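Local coordinates for DNA translocase coupling protein (Clostridium perfringens, PDB 6O1W) that probably acts as an ATP-driven, DNA-binding FtsK/SpoIIIE-type motor that passes plasmid DNA across the membrane during conjugation, at residues A[94-99]-A[321-326]; A[238-243]-A[255-260]; A[297-302]-A[310-315]. One frame throughout, in Å; residues are numbered along the deposited sequence.

Contact 1 of 3, residues A[94-99]-A[321-326]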
# COMPACT_ATOMS: atom_id res chain seq x y z
N ILE A 94 1.48 13.49 -10.34
CA ILE A 94 2.21 12.33 -9.83
C ILE A 94 2.55 11.47 -11.05
O ILE A 94 1.74 11.43 -11.96
CB ILE A 94 1.51 11.50 -8.68
CG1 ILE A 94 0.07 11.10 -8.99
CG2 ILE A 94 1.59 12.23 -7.34
CD1 ILE A 94 -0.60 10.37 -7.84
N PRO A 95 3.71 10.77 -11.08
CA PRO A 95 4.03 9.97 -12.27
C PRO A 95 3.09 8.81 -12.51
O PRO A 95 2.37 8.38 -11.60
CB PRO A 95 5.46 9.49 -11.98
CG PRO A 95 5.98 10.37 -10.91
CD PRO A 95 4.79 10.71 -10.09
N LYS A 96 3.08 8.30 -13.75
CA LYS A 96 2.25 7.15 -14.13
C LYS A 96 3.15 5.91 -14.26
O LYS A 96 2.69 4.79 -14.51
CB LYS A 96 1.49 7.43 -15.44
CG LYS A 96 0.49 8.58 -15.34
CD LYS A 96 -0.48 8.56 -16.52
CE LYS A 96 -1.63 9.52 -16.31
NZ LYS A 96 -2.73 9.30 -17.29
N TYR A 97 4.47 6.15 -14.11
CA TYR A 97 5.53 5.15 -14.12
C TYR A 97 6.70 5.74 -13.36
O TYR A 97 7.11 6.86 -13.63
CB TYR A 97 5.95 4.78 -15.55
CG TYR A 97 7.03 3.72 -15.60
CD1 TYR A 97 6.83 2.45 -15.06
CD2 TYR A 97 8.25 3.98 -16.23
CE1 TYR A 97 7.82 1.48 -15.13
CE2 TYR A 97 9.24 3.00 -16.30
CZ TYR A 97 9.02 1.76 -15.74
OH TYR A 97 10.00 0.79 -15.83
N LEU A 98 7.22 4.97 -12.40
CA LEU A 98 8.30 5.43 -11.55
C LEU A 98 9.22 4.24 -11.27
O LEU A 98 8.98 3.48 -10.32
CB LEU A 98 7.70 6.01 -10.26
CG LEU A 98 8.61 6.61 -9.25
CD1 LEU A 98 9.18 7.94 -9.74
CD2 LEU A 98 7.87 6.79 -7.95
N PRO A 99 10.23 4.02 -12.15
CA PRO A 99 11.13 2.88 -11.93
C PRO A 99 11.94 3.03 -10.65
O PRO A 99 12.30 4.14 -10.28
CB PRO A 99 12.06 2.92 -13.16
CG PRO A 99 11.98 4.33 -13.66
CD PRO A 99 10.60 4.79 -13.35
N PRO A 321 -7.68 6.25 -10.03
CA PRO A 321 -7.67 6.06 -11.48
C PRO A 321 -7.01 4.72 -11.82
O PRO A 321 -6.16 4.23 -11.05
CB PRO A 321 -6.81 7.22 -11.98
CG PRO A 321 -5.89 7.51 -10.88
CD PRO A 321 -6.64 7.21 -9.61
N GLU A 322 -7.37 4.14 -12.99
CA GLU A 322 -6.84 2.86 -13.48
C GLU A 322 -5.45 3.00 -14.08
O GLU A 322 -5.28 2.88 -15.30
CB GLU A 322 -7.82 2.22 -14.47
CG GLU A 322 -9.04 1.61 -13.78
CD GLU A 322 -10.03 1.01 -14.75
OE1 GLU A 322 -11.02 1.70 -15.08
OE2 GLU A 322 -9.82 -0.15 -15.19
N VAL A 323 -4.46 3.26 -13.21
CA VAL A 323 -3.05 3.44 -13.53
C VAL A 323 -2.29 2.32 -12.80
O VAL A 323 -2.47 2.16 -11.59
CB VAL A 323 -2.55 4.84 -13.07
CG1 VAL A 323 -1.05 5.02 -13.29
CG2 VAL A 323 -3.35 5.96 -13.72
N LYS A 324 -1.43 1.58 -13.52
CA LYS A 324 -0.63 0.54 -12.90
C LYS A 324 0.38 1.17 -11.93
O LYS A 324 1.08 2.15 -12.29
CB LYS A 324 0.09 -0.34 -13.95
CG LYS A 324 0.51 -1.70 -13.39
CD LYS A 324 1.28 -2.53 -14.42
CE LYS A 324 1.96 -3.74 -13.82
NZ LYS A 324 3.07 -3.37 -12.89
N GLY A 325 0.44 0.61 -10.72
CA GLY A 325 1.33 1.07 -9.67
C GLY A 325 0.80 2.26 -8.88
O GLY A 325 1.52 2.80 -8.04
N ARG A 326 -0.45 2.66 -9.12
CA ARG A 326 -1.07 3.77 -8.39
C ARG A 326 -1.77 3.22 -7.15
O ARG A 326 -2.57 2.28 -7.23
CB ARG A 326 -2.03 4.53 -9.30
CG ARG A 326 -2.57 5.82 -8.68
CD ARG A 326 -1.48 6.82 -8.38
NE ARG A 326 -0.74 7.29 -9.56
CZ ARG A 326 -1.22 8.12 -10.48
NH1 ARG A 326 -2.47 8.57 -10.40
NH2 ARG A 326 -0.45 8.53 -11.48
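Both faces of the Arg-326 guanidinium are met: Ile-94 CD1 lies 3.4 Å above one side of the plane, and Val-323 CG1 sits 3.9 Å above the opposite side, each offset toward the rim. At the edge comes Pro-95 O, which accepts from Arg-326 NH2 at 2.8 Å with an N-H...O angle of 156°. The oxygen is only 14° out of the guanidinium plane, yet the donor stands well above the carbonyl plane. Arg-326, bent at chi2 and chi3, curls back over its own turn, a type II beta turn from Val-323 to Arg-326 with Gly-325 at positive phi. Lys-96 CB packs 4.1 Å from Val-323 CG1. Gln-339 OE1 takes a hydrogen bond from Arg-326 NE, so the cation, at the start of strand 326-331, links the 94-99 loop to the neighbouring strand 334-340. The loop between strands 82-89 and 111-116 is thus pinned against the turn leading into strand 326-331. The buried guanidinium, clamped between aliphatic groups, probably keeps its charge, with the carbonyl of Pro-95 and the amide oxygen of Gln-339 as acceptors; Lys-96 NZ, 6.3 Å from Arg-326 NH2, would probably add mild like-charge repulsion.

Contact 2 of 3, residues A[238-243]-A[255-260]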
# COMPACT_ATOMS: atom_id res chain seq x y z
N GLU A 238 -2.86 -17.49 2.92
CA GLU A 238 -2.18 -18.80 3.11
C GLU A 238 -1.96 -19.15 4.61
O GLU A 238 -1.85 -20.32 4.97
CB GLU A 238 -0.83 -18.82 2.36
CG GLU A 238 -1.00 -18.89 0.84
CD GLU A 238 0.21 -18.59 -0.03
OE1 GLU A 238 1.32 -18.36 0.51
OE2 GLU A 238 0.04 -18.58 -1.27
N LEU A 239 -1.90 -18.11 5.48
CA LEU A 239 -1.74 -18.30 6.92
C LEU A 239 -3.06 -18.10 7.69
O LEU A 239 -3.23 -18.69 8.75
CB LEU A 239 -0.70 -17.29 7.48
CG LEU A 239 0.78 -17.41 7.04
CD1 LEU A 239 1.58 -16.32 7.66
CD2 LEU A 239 1.39 -18.76 7.45
N MSE A 240 -3.95 -17.22 7.19
CA MSE A 240 -5.19 -16.85 7.88
C MSE A 240 -6.44 -17.59 7.42
O MSE A 240 -7.29 -17.88 8.27
CB MSE A 240 -5.44 -15.34 7.81
CG MSE A 240 -4.37 -14.51 8.48
SE MSE A 240 -4.30 -14.76 10.41
CE MSE A 240 -2.32 -14.58 10.69
N ASP A 241 -6.60 -17.85 6.11
CA ASP A 241 -7.78 -18.55 5.61
C ASP A 241 -7.70 -20.04 5.92
O ASP A 241 -6.93 -20.78 5.30
CB ASP A 241 -8.02 -18.27 4.12
CG ASP A 241 -9.36 -18.74 3.60
OD1 ASP A 241 -9.78 -19.87 3.94
OD2 ASP A 241 -9.99 -17.99 2.82
N LYS A 242 -8.53 -20.47 6.89
CA LYS A 242 -8.59 -21.85 7.40
C LYS A 242 -9.79 -22.68 6.89
O LYS A 242 -9.93 -23.83 7.30
CB LYS A 242 -8.67 -21.80 8.95
CG LYS A 242 -7.52 -21.07 9.63
CD LYS A 242 -7.85 -20.72 11.10
CE LYS A 242 -7.48 -19.29 11.45
NZ LYS A 242 -6.01 -19.03 11.36
N THR A 243 -10.64 -22.12 6.02
CA THR A 243 -11.92 -22.71 5.58
C THR A 243 -11.94 -24.19 5.11
O THR A 243 -12.82 -24.93 5.57
CB THR A 243 -12.62 -21.86 4.52
OG1 THR A 243 -11.76 -21.66 3.40
CG2 THR A 243 -13.11 -20.53 5.06
N ARG A 255 -2.27 -21.92 15.68
CA ARG A 255 -1.02 -21.74 16.44
C ARG A 255 -0.17 -20.66 15.78
O ARG A 255 0.25 -19.74 16.46
CB ARG A 255 -0.27 -23.08 16.52
CG ARG A 255 0.41 -23.36 17.85
CD ARG A 255 0.38 -24.85 18.20
NE ARG A 255 0.96 -25.69 17.15
CZ ARG A 255 0.41 -26.80 16.67
NH1 ARG A 255 -0.74 -27.25 17.16
NH2 ARG A 255 1.00 -27.48 15.70
N ILE A 256 -0.01 -20.71 14.43
CA ILE A 256 0.71 -19.70 13.64
C ILE A 256 0.08 -18.31 13.78
O ILE A 256 0.82 -17.31 13.86
CB ILE A 256 0.83 -20.13 12.16
CG1 ILE A 256 1.76 -21.35 12.03
CG2 ILE A 256 1.33 -18.94 11.27
CD1 ILE A 256 1.64 -22.14 10.67
N GLU A 257 -1.29 -18.22 13.74
CA GLU A 257 -2.01 -16.95 13.88
C GLU A 257 -1.73 -16.34 15.28
O GLU A 257 -1.54 -15.12 15.39
CB GLU A 257 -3.52 -17.15 13.65
CG GLU A 257 -4.39 -15.96 14.07
CD GLU A 257 -5.89 -16.12 13.91
OE1 GLU A 257 -6.39 -17.27 13.97
OE2 GLU A 257 -6.57 -15.09 13.73
N GLY A 258 -1.66 -17.20 16.30
CA GLY A 258 -1.34 -16.82 17.67
C GLY A 258 0.06 -16.23 17.72
O GLY A 258 0.29 -15.21 18.39
N TYR A 259 1.01 -16.82 16.94
CA TYR A 259 2.38 -16.32 16.87
C TYR A 259 2.48 -14.99 16.11
O TYR A 259 3.20 -14.10 16.55
CB TYR A 259 3.36 -17.34 16.29
CG TYR A 259 3.44 -18.69 16.98
CD1 TYR A 259 3.34 -18.80 18.37
CD2 TYR A 259 3.74 -19.84 16.26
CE1 TYR A 259 3.49 -20.02 19.01
CE2 TYR A 259 3.87 -21.07 16.89
CZ TYR A 259 3.74 -21.16 18.26
OH TYR A 259 3.88 -22.39 18.87
N THR A 260 1.76 -14.86 14.98
CA THR A 260 1.73 -13.66 14.13
C THR A 260 1.16 -12.47 14.89
O THR A 260 1.75 -11.39 14.84
CB THR A 260 1.01 -13.93 12.80
OG1 THR A 260 1.69 -14.99 12.14
CG2 THR A 260 1.02 -12.72 11.87
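Ile-256 O is gripped twice from one turn further along its own helix, by Thr-260 N at 2.9 Å and by Thr-260 OG1 at 3.0 Å. The hydroxyl bond fixes the rotation of Thr-260: OG1 lies anti to the carbonyl carbon, and the apolar CB and CG2 are what meet the other segment. Asp-241 OD1 is held equally often, its anti lone pair taking Thr-243 N in an Asx turn and its syn lone pair taking Thr-243 OG1 at 2.7 Å. This shapes the chain just where it leaves the helix at Asp-241.

Across the contact, Met-240, modelled as selenomethionine, carries much of the packing. Bent at chi2 and chi3, it lays SE across the Glu-257 chain at about a right angle, 3.9 Å from Glu-257 CG, and ends tip to tip with Thr-260, its CE 4.0 Å from Thr-260 CB. Glu-257 is extended, with CG anti to the backbone N (chi1 168°), so its methylenes pass Met-240 and its carboxylate reaches Lys-242. There Lys-242 NZ forms a salt bridge with Glu-257 OE1 at 3.2 Å, coming from 62° above the carboxylate plane, an approach that suggests an electrostatic more than a strongly directional bond. On the buried side Leu-239 CD2 touches Ile-256 CG2 at 3.8 Å, the two chains crossing nearly perpendicularly.

Within the FtsK/SpoIIIE family region, away from the annotated sites, this helix-to-helix contact joins the short helix 237-240, which follows strand 229-233, to the long helix 247-266. Helix 247-266 packs in turn on helix 185-209, through Ile-256 on Val-185, Tyr-259 on Phe-192 and an Arg-255 to Glu-189 salt bridge, while Glu-238 OE1 receives the backbone N-H of Phe-165.

Contact 3 of 3, residues A[297-302]-A[310-315]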
# COMPACT_ATOMS: atom_id res chain seq x y z
N ARG A 297 -0.85 0.94 5.73
CA ARG A 297 -1.68 0.27 4.74
C ARG A 297 -1.37 0.86 3.39
O ARG A 297 -1.37 2.09 3.20
CB ARG A 297 -3.18 0.41 5.00
CG ARG A 297 -3.61 0.22 6.45
CD ARG A 297 -3.61 -1.23 6.90
NE ARG A 297 -3.70 -1.29 8.36
CZ ARG A 297 -4.82 -1.06 9.03
NH1 ARG A 297 -5.96 -0.81 8.39
NH2 ARG A 297 -4.81 -1.06 10.35
N ILE A 298 -1.11 -0.02 2.45
CA ILE A 298 -0.89 0.31 1.06
C ILE A 298 -2.01 -0.42 0.34
O ILE A 298 -2.12 -1.64 0.46
CB ILE A 298 0.54 -0.01 0.56
CG1 ILE A 298 1.57 0.88 1.30
CG2 ILE A 298 0.62 0.27 -0.94
CD1 ILE A 298 3.01 0.32 1.36
N CYS A 299 -2.91 0.32 -0.33
CA CYS A 299 -4.06 -0.27 -0.98
C CYS A 299 -4.20 0.10 -2.45
O CYS A 299 -4.17 1.28 -2.80
CB CYS A 299 -5.33 0.05 -0.21
SG CYS A 299 -6.75 -0.99 -0.66
N GLY A 300 -4.34 -0.92 -3.29
CA GLY A 300 -4.55 -0.75 -4.72
C GLY A 300 -6.01 -0.48 -4.98
O GLY A 300 -6.82 -0.37 -4.06
N ARG A 301 -6.37 -0.36 -6.24
CA ARG A 301 -7.73 -0.08 -6.65
C ARG A 301 -8.62 -1.31 -6.47
O ARG A 301 -8.25 -2.38 -6.90
CB ARG A 301 -7.74 0.37 -8.13
CG ARG A 301 -9.15 0.77 -8.58
CD ARG A 301 -9.15 1.40 -9.96
NE ARG A 301 -10.49 1.87 -10.30
CZ ARG A 301 -11.45 1.10 -10.80
NH1 ARG A 301 -11.21 -0.18 -11.07
NH2 ARG A 301 -12.65 1.60 -11.05
N PHE A 302 -9.76 -1.16 -5.81
CA PHE A 302 -10.79 -2.19 -5.67
C PHE A 302 -12.12 -1.47 -5.95
O PHE A 302 -12.44 -0.51 -5.25
CB PHE A 302 -10.83 -2.80 -4.24
CG PHE A 302 -9.65 -3.67 -3.87
CD1 PHE A 302 -9.54 -4.97 -4.34
CD2 PHE A 302 -8.64 -3.17 -3.05
CE1 PHE A 302 -8.46 -5.78 -3.97
CE2 PHE A 302 -7.56 -3.98 -2.67
CZ PHE A 302 -7.48 -5.28 -3.14
N ILE A 310 -12.28 -3.00 4.45
CA ILE A 310 -11.51 -4.01 5.18
C ILE A 310 -10.04 -3.54 5.33
O ILE A 310 -9.48 -3.62 6.42
CB ILE A 310 -11.63 -5.40 4.51
CG1 ILE A 310 -13.05 -5.98 4.69
CG2 ILE A 310 -10.58 -6.37 5.09
CD1 ILE A 310 -13.54 -6.92 3.56
N VAL A 311 -9.45 -2.98 4.24
CA VAL A 311 -8.05 -2.54 4.24
C VAL A 311 -7.84 -1.20 4.97
O VAL A 311 -6.97 -1.11 5.83
CB VAL A 311 -7.48 -2.48 2.80
CG1 VAL A 311 -6.04 -1.95 2.77
CG2 VAL A 311 -7.56 -3.84 2.11
N LEU A 312 -8.62 -0.17 4.58
CA LEU A 312 -8.46 1.23 4.98
C LEU A 312 -9.45 1.79 5.97
O LEU A 312 -9.25 2.92 6.44
CB LEU A 312 -8.58 2.08 3.69
CG LEU A 312 -7.57 1.81 2.57
CD1 LEU A 312 -7.97 2.53 1.31
CD2 LEU A 312 -6.13 2.18 2.99
N SER A 313 -10.57 1.08 6.20
CA SER A 313 -11.74 1.51 7.00
C SER A 313 -12.35 2.83 6.43
O SER A 313 -12.91 3.66 7.15
CB SER A 313 -11.46 1.53 8.51
OG SER A 313 -10.49 2.48 8.88
N ASN A 314 -12.29 2.96 5.09
CA ASN A 314 -12.93 3.97 4.25
C ASN A 314 -13.12 3.33 2.85
O ASN A 314 -12.59 2.24 2.61
CB ASN A 314 -12.17 5.31 4.21
CG ASN A 314 -10.83 5.28 3.54
OD1 ASN A 314 -10.69 4.82 2.41
ND2 ASN A 314 -9.81 5.80 4.20
N THR A 315 -13.86 3.97 1.93
CA THR A 315 -14.18 3.43 0.62
C THR A 315 -13.34 4.06 -0.52
O THR A 315 -13.72 3.92 -1.68
CB THR A 315 -15.68 3.68 0.34
OG1 THR A 315 -15.87 5.10 0.22
CG2 THR A 315 -16.61 3.11 1.43
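The close-packed part is an apolar wedge around Cys-299, whereas Ser-313, just past the helix, is exposed. With SG anti to the backbone N (chi1 -164°), Cys-299 presses its sulphur against Val-311 CG1 at 3.6 Å. Its CB meets both branches of Leu-312, with Cys-299 CB 3.9 Å from Leu-312 CD1. Although the CB of Leu-312 points away from the strand, its CG and methyl groups swing back, and Leu-312 CD2 also reaches Arg-297 CB at 4.0 Å. Within 297-302, Phe-302, in the loop after the strand, turns its ring edge to Cys-299 SG, in plane.

One polar bond borders this wedge. Arg-297, bent at chi2, passes its methylenes along Val-311 O, with CD 3.5 Å from that oxygen, and doubles back so that Arg-297 NH1 donates to Val-311 O at 2.8 Å. The bond lies in the carbonyl plane and near the guanidinium plane, with a C=O...N angle of 156°. It satisfies a carbonyl in the last turn of the helix, where a positive charge would favourably meet the helix dipole. Arg-297 NE is held separately by Val-294 O, which fixes the guanidinium from a second direction.

The loose side begins at Ser-313, the first residue out of the helix, with positive phi. Its OG bends back to Leu-312 O at 2.8 Å, with the C=O...O angle only 97°, and Lys-330 NZ donates to the same oxygen.

Strand 296-299 lies in the mixed sheet between strand 326-331, antiparallel to it, and strand 132-135, parallel to it and leading into the probable P-loop of the FtsK/SpoIIIE-type ATPase core. Helix 305-312 packs on one face of these strands, Val-311 touching Ala-135 and Leu-312 touching Leu-328.

How the contacts relate
In this ATPase-bearing piece of a longer membrane protein, contacts 1 and 3 adjoin, their centres about 17 Å apart, and meet where Glu-322 CG packs 3.8 Å from Arg-301 NE; contacts 2 and 3 are nested in the chain loop that contact 1 closes. Contact 2 stands apart, its centre about 33 Å from that of contact 1 and 22 Å from that of contact 3. The other two lie near the probable P-loop: the Lys-324 side chain is about 5 Å from Gly-139 and Gly-141, which bind ATP in another structure of this protein, and that of Cys-299 about 9 Å from that of Lys-142. The Ile-94 and Leu-312 side chains are each about 10 Å from a bound beta-D-glucopyranose.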